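Local coordinates for Serine/threonine-protein kinase Tel1 (PDB 6SKY), which probably phosphorylates serine and threonine residues followed by glutamine, using ATP, to activate checkpoint signalling as a sensor of DNA damage, at residues Val2422-Phe2427 with Cys2457-Tyr2462; Leu2448-Val2453 with Asp2491-Ala2496. One frame throughout, in Å; residues are numbered along the deposited sequence.

Contact 1 of 2, residues Val2422-Phe2427 with Cys2457-Tyr2462; sequences VPTRKF and CVDHPY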
loop_
_atom_site.group_PDB
_atom_site.type_symbol
_atom_site.label_atom_id
_atom_site.label_comp_id
_atom_site.label_asym_id
_atom_site.label_seq_id
_atom_site.Cartn_x
_atom_site.Cartn_y
_atom_site.Cartn_z
ATOM N N VAL A 2422 28.419 15.927 27.933
ATOM C CA VAL A 2422 27.482 16.443 26.946
ATOM C C VAL A 2422 27.688 17.946 26.838
ATOM O O VAL A 2422 27.802 18.626 27.865
ATOM C CB VAL A 2422 26.035 16.110 27.328
ATOM C CG1 VAL A 2422 25.112 16.413 26.183
ATOM C CG2 VAL A 2422 25.924 14.672 27.727
ATOM N N PRO A 2423 27.767 18.506 25.637
ATOM C CA PRO A 2423 27.742 19.961 25.508
ATOM C C PRO A 2423 26.439 20.520 26.055
ATOM O O PRO A 2423 25.367 19.959 25.842
ATOM C CB PRO A 2423 27.853 20.181 23.999
ATOM C CG PRO A 2423 28.418 18.934 23.477
ATOM C CD PRO A 2423 27.927 17.843 24.338
ATOM N N THR A 2424 26.532 21.638 26.768
ATOM C CA THR A 2424 25.325 22.198 27.352
ATOM C C THR A 2424 24.414 22.842 26.324
ATOM O O THR A 2424 23.307 23.241 26.678
ATOM C CB THR A 2424 25.676 23.215 28.430
ATOM O OG1 THR A 2424 26.712 24.072 27.955
ATOM C CG2 THR A 2424 26.153 22.510 29.665
ATOM N N ARG A 2425 24.840 22.956 25.072
ATOM C CA ARG A 2425 23.952 23.492 24.054
ATOM C C ARG A 2425 22.853 22.519 23.674
ATOM O O ARG A 2425 21.922 22.910 22.965
ATOM C CB ARG A 2425 24.744 23.875 22.812
ATOM C CG ARG A 2425 25.319 22.702 22.083
ATOM C CD ARG A 2425 25.983 23.120 20.806
ATOM N NE ARG A 2425 26.294 21.970 19.970
ATOM C CZ ARG A 2425 27.427 21.282 20.039
ATOM N NH1 ARG A 2425 27.622 20.250 19.240
ATOM N NH2 ARG A 2425 28.363 21.625 20.906
ATOM N N LYS A 2426 22.940 21.267 24.117
ATOM C CA LYS A 2426 21.881 20.305 23.868
ATOM C C LYS A 2426 20.711 20.501 24.815
ATOM O O LYS A 2426 19.576 20.165 24.468
ATOM C CB LYS A 2426 22.418 18.889 24.009
ATOM C CG LYS A 2426 23.741 18.654 23.346
ATOM C CD LYS A 2426 23.581 18.348 21.892
ATOM C CE LYS A 2426 24.869 17.795 21.344
ATOM N NZ LYS A 2426 24.692 17.254 19.985
ATOM N N PHE A 2427 20.964 21.037 26.001
ATOM C CA PHE A 2427 19.935 21.294 26.992
ATOM C C PHE A 2427 19.499 22.746 27.033
ATOM O O PHE A 2427 18.652 23.095 27.850
ATOM C CB PHE A 2427 20.426 20.891 28.379
ATOM C CG PHE A 2427 20.974 19.514 28.450
ATOM C CD1 PHE A 2427 20.134 18.426 28.482
ATOM C CD2 PHE A 2427 22.329 19.301 28.507
ATOM C CE1 PHE A 2427 20.636 17.159 28.548
ATOM C CE2 PHE A 2427 22.832 18.032 28.577
ATOM C CZ PHE A 2427 21.986 16.964 28.598
ATOM N N CYS A 2457 23.577 28.195 32.226
ATOM C CA CYS A 2457 23.544 29.649 32.330
ATOM C C CYS A 2457 24.917 30.275 32.172
ATOM O O CYS A 2457 25.007 31.455 31.832
ATOM C CB CYS A 2457 22.941 30.076 33.661
ATOM S SG CYS A 2457 21.250 29.561 33.880
ATOM N N VAL A 2458 25.987 29.524 32.413
ATOM C CA VAL A 2458 27.321 30.083 32.219
ATOM C C VAL A 2458 27.746 30.005 30.757
ATOM O O VAL A 2458 28.332 30.949 30.226
ATOM C CB VAL A 2458 28.329 29.385 33.140
ATOM C CG1 VAL A 2458 29.721 29.796 32.790
ATOM C CG2 VAL A 2458 28.049 29.745 34.556
ATOM N N ASP A 2459 27.468 28.893 30.075
ATOM C CA ASP A 2459 27.887 28.795 28.681
ATOM C C ASP A 2459 27.008 29.619 27.756
ATOM O O ASP A 2459 27.509 30.255 26.828
ATOM C CB ASP A 2459 27.889 27.342 28.222
ATOM C CG ASP A 2459 28.950 26.523 28.897
ATOM O OD1 ASP A 2459 29.640 27.061 29.782
ATOM O OD2 ASP A 2459 29.096 25.338 28.547
ATOM N N HIS A 2460 25.700 29.611 27.978
ATOM C CA HIS A 2460 24.742 30.308 27.124
ATOM C C HIS A 2460 23.915 31.234 27.997
ATOM O O HIS A 2460 22.793 30.898 28.386
ATOM C CB HIS A 2460 23.866 29.313 26.369
ATOM C CG HIS A 2460 24.645 28.233 25.694
ATOM N ND1 HIS A 2460 25.003 28.292 24.368
ATOM C CD2 HIS A 2460 25.160 27.079 26.170
ATOM C CE1 HIS A 2460 25.697 27.216 24.054
ATOM N NE2 HIS A 2460 25.809 26.464 25.131
ATOM N N PRO A 2461 24.439 32.416 28.321
ATOM C CA PRO A 2461 23.761 33.258 29.314
ATOM C C PRO A 2461 22.445 33.840 28.838
ATOM O O PRO A 2461 21.514 33.974 29.639
ATOM C CB PRO A 2461 24.802 34.343 29.601
ATOM C CG PRO A 2461 25.659 34.366 28.428
ATOM C CD PRO A 2461 25.732 32.981 27.920
ATOM N N TYR A 2462 22.327 34.179 27.562
ATOM C CA TYR A 2462 21.084 34.736 27.051
ATOM C C TYR A 2462 19.998 33.690 26.868
ATOM O O TYR A 2462 18.910 34.026 26.395
ATOM C CB TYR A 2462 21.337 35.454 25.728
ATOM C CG TYR A 2462 22.487 36.416 25.796
ATOM C CD1 TYR A 2462 22.454 37.505 26.645
ATOM C CD2 TYR A 2462 23.610 36.233 25.016
ATOM C CE1 TYR A 2462 23.501 38.377 26.712
ATOM C CE2 TYR A 2462 24.662 37.101 25.079
ATOM C CZ TYR A 2462 24.602 38.170 25.926
ATOM O OH TYR A 2462 25.659 39.039 25.983
#
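The first torsion of T2424, chi1 45°, sets its hydroxyl between its own backbone N and carbonyl carbon, and that of D2459, chi1 -68°, swings the carboxylate to the side of its backbone N, opposite the carbonyl carbon; the two groups thereby face one another across the contact. T2424 OG1 gives its proton to D2459 OD2 at 2.8 Å, the side chains crossing at about a right angle. The donor reaches the anti side of the oxygen and lies 34° out of the carboxylate plane. The same hydroxyl sits at the edge of the H2460 imidazole, near the ring plane, with OG1 3.8 Å from NE2, a packing distance. R2425 approaches this ring obliquely through its first side-chain carbon, CB lying 3.6 Å from H2460 NE2, while its extended chain carries the guanidinium away to a salt bridge with D2389.

H2460 is the first residue beyond helix 2444-2459 to leave helical geometry, and its ND1 is hydrogen-bonded to the hydroxyl of Y2570, which helps to set the turn of the ring. With an alanine in place of D2459, the hydroxyl of T2424 would probably lose this acceptor and be freer to turn.

The contact is packing within the helical FAT region, away from the nucleotide site, and joins the loop after helix 2409-2418 to the junction between helices 2444-2459 and 2461-2472. Its chemistry, one hydrogen bond from a neutral hydroxyl to a carboxylate beside ring-edge and apolar packing, is consistent with a modest join that fixes the hydroxyl's direction.

Contact 2 of 2, residues Leu2448-Val2453 with Asp2491-Ala2496; sequences LLIDLV and DKIAKA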
loop_
_atom_site.group_PDB
_atom_site.type_symbol
_atom_site.label_atom_id
_atom_site.label_comp_id
_atom_site.label_asym_id
_atom_site.label_seq_id
_atom_site.Cartn_x
_atom_site.Cartn_y
_atom_site.Cartn_z
ATOM N N LEU A 2448 22.836 17.358 40.965
ATOM C CA LEU A 2448 23.106 17.264 39.535
ATOM C C LEU A 2448 22.310 18.293 38.751
ATOM O O LEU A 2448 22.831 18.903 37.813
ATOM C CB LEU A 2448 22.786 15.863 39.029
ATOM C CG LEU A 2448 23.574 14.702 39.618
ATOM C CD1 LEU A 2448 22.916 13.408 39.247
ATOM C CD2 LEU A 2448 24.979 14.734 39.108
ATOM N N LEU A 2449 21.056 18.516 39.137
ATOM C CA LEU A 2449 20.205 19.440 38.402
ATOM C C LEU A 2449 20.670 20.878 38.562
ATOM O O LEU A 2449 20.675 21.645 37.593
ATOM C CB LEU A 2449 18.765 19.284 38.871
ATOM C CG LEU A 2449 17.704 20.001 38.060
ATOM C CD1 LEU A 2449 17.841 19.629 36.619
ATOM C CD2 LEU A 2449 16.356 19.615 38.562
ATOM N N ILE A 2450 21.072 21.265 39.770
ATOM C CA ILE A 2450 21.530 22.629 39.992
ATOM C C ILE A 2450 22.841 22.880 39.265
ATOM O O ILE A 2450 23.057 23.958 38.702
ATOM C CB ILE A 2450 21.640 22.894 41.501
ATOM C CG1 ILE A 2450 20.252 23.174 42.063
ATOM C CG2 ILE A 2450 22.580 24.035 41.782
ATOM C CD1 ILE A 2450 20.212 23.300 43.548
ATOM N N ASP A 2451 23.719 21.881 39.225
ATOM C CA ASP A 2451 24.980 22.046 38.517
ATOM C C ASP A 2451 24.761 22.134 37.015
ATOM O O ASP A 2451 25.415 22.928 36.332
ATOM C CB ASP A 2451 25.918 20.898 38.861
ATOM C CG ASP A 2451 27.311 21.106 38.327
ATOM O OD1 ASP A 2451 27.886 22.183 38.579
ATOM O OD2 ASP A 2451 27.842 20.192 37.667
ATOM N N LEU A 2452 23.831 21.344 36.481
ATOM C CA LEU A 2452 23.526 21.429 35.059
ATOM C C LEU A 2452 22.931 22.782 34.699
ATOM O O LEU A 2452 23.313 23.383 33.688
ATOM C CB LEU A 2452 22.574 20.308 34.664
ATOM C CG LEU A 2452 22.058 20.304 33.233
ATOM C CD1 LEU A 2452 23.149 19.886 32.295
ATOM C CD2 LEU A 2452 20.880 19.387 33.113
ATOM N N VAL A 2453 21.986 23.274 35.499
ATOM C CA VAL A 2453 21.390 24.579 35.223
ATOM C C VAL A 2453 22.442 25.674 35.303
ATOM O O VAL A 2453 22.473 26.591 34.474
ATOM C CB VAL A 2453 20.218 24.839 36.183
ATOM C CG1 VAL A 2453 19.807 26.278 36.135
ATOM C CG2 VAL A 2453 19.055 23.964 35.827
ATOM N N ASP A 2491 17.599 31.322 43.868
ATOM C CA ASP A 2491 18.342 32.418 44.477
ATOM C C ASP A 2491 19.793 32.034 44.726
ATOM O O ASP A 2491 20.696 32.852 44.529
ATOM C CB ASP A 2491 17.671 32.839 45.778
ATOM C CG ASP A 2491 17.457 34.329 45.864
ATOM O OD1 ASP A 2491 18.015 35.059 45.024
ATOM O OD2 ASP A 2491 16.720 34.771 46.770
ATOM N N LYS A 2492 20.038 30.799 45.163
ATOM C CA LYS A 2492 21.421 30.357 45.335
ATOM C C LYS A 2492 22.163 30.330 44.005
ATOM O O LYS A 2492 23.327 30.744 43.927
ATOM C CB LYS A 2492 21.466 28.981 45.990
ATOM C CG LYS A 2492 20.843 28.944 47.363
ATOM C CD LYS A 2492 20.750 27.533 47.885
ATOM C CE LYS A 2492 19.768 27.454 49.034
ATOM N NZ LYS A 2492 19.682 26.082 49.592
ATOM N N ILE A 2493 21.506 29.854 42.945
ATOM C CA ILE A 2493 22.151 29.841 41.632
ATOM C C ILE A 2493 22.436 31.260 41.158
ATOM O O ILE A 2493 23.461 31.518 40.526
ATOM C CB ILE A 2493 21.304 29.070 40.607
ATOM C CG1 ILE A 2493 21.256 27.594 40.950
ATOM C CG2 ILE A 2493 21.879 29.216 39.219
ATOM C CD1 ILE A 2493 20.546 26.790 39.918
ATOM N N ALA A 2494 21.538 32.203 41.452
ATOM C CA ALA A 2494 21.773 33.588 41.052
ATOM C C ALA A 2494 22.954 34.191 41.802
ATOM O O ALA A 2494 23.788 34.892 41.210
ATOM C CB ALA A 2494 20.518 34.417 41.285
ATOM N N LYS A 2495 23.031 33.940 43.110
ATOM C CA LYS A 2495 24.175 34.406 43.882
ATOM C C LYS A 2495 25.470 33.822 43.344
ATOM O O LYS A 2495 26.500 34.501 43.322
ATOM C CB LYS A 2495 24.006 34.038 45.351
ATOM C CG LYS A 2495 22.838 34.699 46.037
ATOM C CD LYS A 2495 22.496 33.957 47.316
ATOM C CE LYS A 2495 21.164 34.405 47.883
ATOM N NZ LYS A 2495 20.622 33.420 48.855
ATOM N N ALA A 2496 25.441 32.562 42.913
ATOM C CA ALA A 2496 26.653 31.959 42.370
ATOM C C ALA A 2496 26.990 32.511 40.995
ATOM O O ALA A 2496 28.167 32.628 40.647
ATOM C CB ALA A 2496 26.505 30.444 42.313
#
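Apolar packing between I2493 and the pair I2450 and V2453 makes up this helix-to-helix contact, and no hydrogen bond crosses it. I2493 carries the largest share from its own helix: its CB points toward the other segment, and its CD1 ends between the two partners, 3.9 Å from V2453 CG1 and 3.9 Å from I2450 CG2. One carbon further back, I2493 CG1 also rests 3.9 Å from I2450 CG2; the CG2 methyl of I2450 thus touches both CG1 and CD1 of I2493, the two side chains crossing obliquely. The reach of I2493 comes from its extended form, chi2 -175°, which carries CD1 well out from its helix. V2453 meets it at about a right angle, using the methyl placed opposite its backbone N (chi1 167°).

The backbone bonds run within each helix, i to i+4, as L2452 N to L2448 O and K2495 N to D2491 O illustrate.

Helix 2444-2459, part of the FAT region, here packs on helix 2483-2497, and L2438, in the loop after helix 2431-2434, touches both I2450 and I2493. V2453 also meets M2431 and L2434 of that short helix and I2468 of helix 2461-2472, placing the contact within an all-helical bundle.

How the contacts relate
Helix 2444-2459 is shared by both contacts: contact 2 uses its middle and contact 1 its C-terminal end and the residues that follow. Their centres lie 13 Å apart, and they touch directly where F2427 CD2 packs 3.9 Å from L2452 CD1, joining the loop of contact 1 to the helix of contact 2. The segments alternate along the chain, and helices 2461-2472 and 2483-2497 follow the shared helix in turn. Contact 1 adds a hydrogen bond to its packing, whereas contact 2 is apolar throughout. Both lie away from the nucleotide pocket and magnesium site of the kinase.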